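Local coordinates for protein cortical-lytic enzyme (Bacillus cereus, PDB 4S3J) that degrades partially hydrolysed cortex peptidoglycan during spore germination as an N-acetylglucosaminidase that recognises muramic acid delta-lactam, at residues R103-I108 against E423-T428. Residues are numbered along the deposited sequence; the frame is centred on the assembly and turned at random.
Sequences RSVESI and ENFTIT
Three backbone hydrogen bonds join 103-108 to 423-428 in a short parallel pairing. T428 N donates to V105 O at 2.9 Å in a nearly straight bond (174° at the hydrogen). V105 N donates to T426 O at 2.9 Å; both of these acceptors are met almost along their C=O axes. In the third, T426 N reaches R103 O at 3.0 Å from above the carbonyl plane. V105 thus uses both its N-H and its C=O on the same partner strand, bracketing I427, as parallel bridging requires. T428 OG1 also lies near V105 O, at best a weak bond. A water accepts from R103 N and donates to N424 O at the last turn of helix 415-424.

S104 and T426 project from one face of the pair; V105 and I427 lie on the other, where the apolar packing gathers. V105 carries CG1 in the crowded position between its backbone N and carbonyl carbon (chi1 74°), which sets that methyl 3.4 Å from F425 CB. V105 CB sits over the F425 ring, 4.2 Å from the centroid and 26° off the normal, a CH-pi contact. The same ring turns its edge to R103 O, while the R103 side chain runs alongside, CG 4.0 Å from F425 CD1, with guanidinium and ring planes steeply inclined. F394 meets this ring edge-to-face and K398 by a cation-pi contact, both from helix 387-400.

Further along, E106 bonds through its backbone to G403 and I405, and S107 to T134 and Y135. Strand 104-111 is accordingly the first strand of the glycoside hydrolase family 18 TIM barrel, flanked by parallel strands 135-143 and 404-408, and the chain's return after helix 415-424 adds the short parallel strand 426-427 beside the N-terminal end of strand 104-111.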
loop_
_atom_site.group_PDB
_atom_site.type_symbol
_atom_site.label_atom_id
_atom_site.label_comp_id
_atom_site.label_asym_id
_atom_site.label_seq_id
_atom_site.Cartn_x
_atom_site.Cartn_y
_atom_site.Cartn_z
ATOM N N ARG A 103 -17.803 -4.393 0.591
ATOM C CA ARG A 103 -17.683 -3.735 -0.713
ATOM C C ARG A 103 -16.467 -4.281 -1.451
ATOM O O ARG A 103 -15.582 -4.925 -0.853
ATOM C CB ARG A 103 -17.617 -2.212 -0.569
ATOM C CG ARG A 103 -16.523 -1.651 0.305
ATOM C CD ARG A 103 -16.707 -0.147 0.448
ATOM N NE ARG A 103 -15.797 0.817 -0.193
ATOM C CZ ARG A 103 -15.021 0.654 -1.265
ATOM N NH1 ARG A 103 -14.945 -0.481 -1.949
ATOM N NH2 ARG A 103 -14.298 1.695 -1.661
ATOM N N SER A 104 -16.477 -4.083 -2.770
ATOM C CA SER A 104 -15.395 -4.503 -3.648
ATOM C C SER A 104 -14.246 -3.521 -3.559
ATOM O O SER A 104 -14.440 -2.350 -3.227
ATOM C CB SER A 104 -15.867 -4.602 -5.104
ATOM O OG SER A 104 -16.762 -5.682 -5.269
ATOM N N VAL A 105 -13.055 -4.010 -3.867
ATOM C CA VAL A 105 -11.860 -3.168 -3.934
ATOM C C VAL A 105 -10.980 -3.643 -5.088
ATOM O O VAL A 105 -10.984 -4.824 -5.444
ATOM C CB VAL A 105 -11.072 -3.204 -2.583
ATOM C CG1 VAL A 105 -10.319 -4.521 -2.393
ATOM C CG2 VAL A 105 -10.124 -2.039 -2.474
ATOM N N GLU A 106 -10.223 -2.728 -5.680
ATOM C CA GLU A 106 -9.147 -3.111 -6.583
ATOM C C GLU A 106 -7.838 -2.915 -5.844
ATOM O O GLU A 106 -7.669 -1.923 -5.137
ATOM C CB GLU A 106 -9.180 -2.311 -7.891
ATOM C CG GLU A 106 -10.446 -2.599 -8.693
ATOM C CD GLU A 106 -10.412 -2.145 -10.142
ATOM O OE1 GLU A 106 -9.385 -1.629 -10.598
ATOM O OE2 GLU A 106 -11.429 -2.343 -10.836
ATOM N N SER A 107 -6.941 -3.885 -5.985
ATOM C CA SER A 107 -5.649 -3.873 -5.313
ATOM C C SER A 107 -4.540 -3.964 -6.344
ATOM O O SER A 107 -4.658 -4.708 -7.306
ATOM C CB SER A 107 -5.559 -5.041 -4.325
ATOM O OG SER A 107 -5.775 -6.259 -5.013
ATOM N N ILE A 108 -3.455 -3.225 -6.111
ATOM C CA ILE A 108 -2.254 -3.283 -6.923
ATOM C C ILE A 108 -1.079 -3.573 -6.016
ATOM O O ILE A 108 -1.079 -3.118 -4.875
ATOM C CB ILE A 108 -1.960 -1.961 -7.652
ATOM C CG1 ILE A 108 -3.165 -1.530 -8.494
ATOM C CG2 ILE A 108 -0.678 -2.080 -8.488
ATOM C CD1 ILE A 108 -3.094 -0.080 -8.882
ATOM N N GLU A 423 -10.440 -10.023 4.410
ATOM C CA GLU A 423 -11.485 -9.991 5.428
ATOM C C GLU A 423 -12.367 -8.761 5.251
ATOM O O GLU A 423 -13.582 -8.813 5.446
ATOM C CB GLU A 423 -10.876 -9.977 6.829
ATOM C CG GLU A 423 -10.252 -11.297 7.243
ATOM C CD GLU A 423 -11.272 -12.415 7.443
ATOM O OE1 GLU A 423 -12.377 -12.157 7.980
ATOM O OE2 GLU A 423 -10.963 -13.554 7.054
ATOM N N ASN A 424 -11.755 -7.668 4.812
ATOM C CA ASN A 424 -12.453 -6.384 4.733
ATOM C C ASN A 424 -13.247 -6.157 3.474
ATOM O O ASN A 424 -14.240 -5.450 3.503
ATOM C CB ASN A 424 -11.446 -5.238 4.851
ATOM C CG ASN A 424 -11.201 -4.821 6.281
ATOM O OD1 ASN A 424 -11.836 -3.899 6.787
ATOM N ND2 ASN A 424 -10.252 -5.480 6.944
ATOM N N PHE A 425 -12.755 -6.730 2.378
ATOM C CA PHE A 425 -13.212 -6.441 1.033
ATOM C C PHE A 425 -13.362 -7.682 0.182
ATOM O O PHE A 425 -12.703 -8.698 0.404
ATOM C CB PHE A 425 -12.216 -5.532 0.290
ATOM C CG PHE A 425 -11.947 -4.199 0.948
ATOM C CD1 PHE A 425 -12.901 -3.200 0.950
ATOM C CD2 PHE A 425 -10.705 -3.937 1.523
ATOM C CE1 PHE A 425 -12.640 -1.978 1.533
ATOM C CE2 PHE A 425 -10.438 -2.709 2.092
ATOM C CZ PHE A 425 -11.398 -1.734 2.099
ATOM N N THR A 426 -14.179 -7.559 -0.863
ATOM C CA THR A 426 -14.142 -8.498 -1.963
ATOM C C THR A 426 -13.121 -7.993 -2.963
ATOM O O THR A 426 -13.227 -6.878 -3.428
ATOM C CB THR A 426 -15.515 -8.624 -2.627
ATOM O OG1 THR A 426 -16.438 -9.155 -1.672
ATOM C CG2 THR A 426 -15.453 -9.533 -3.807
ATOM N N ILE A 427 -12.086 -8.777 -3.229
ATOM C CA ILE A 427 -11.013 -8.320 -4.120
ATOM C C ILE A 427 -11.410 -8.610 -5.565
ATOM O O ILE A 427 -11.621 -9.758 -5.946
ATOM C CB ILE A 427 -9.673 -8.995 -3.773
ATOM C CG1 ILE A 427 -9.290 -8.638 -2.327
ATOM C CG2 ILE A 427 -8.592 -8.618 -4.764
ATOM C CD1 ILE A 427 -8.149 -9.408 -1.806
ATOM N N THR A 428 -11.488 -7.556 -6.364
ATOM C CA THR A 428 -11.867 -7.669 -7.761
ATOM C C THR A 428 -10.807 -8.408 -8.561
ATOM O O THR A 428 -9.622 -8.079 -8.483
ATOM C CB THR A 428 -12.080 -6.283 -8.353
ATOM O OG1 THR A 428 -13.167 -5.642 -7.680
ATOM C CG2 THR A 428 -12.381 -6.347 -9.857
HETATM O O HOH W 1 -15.903 -3.526 2.664
#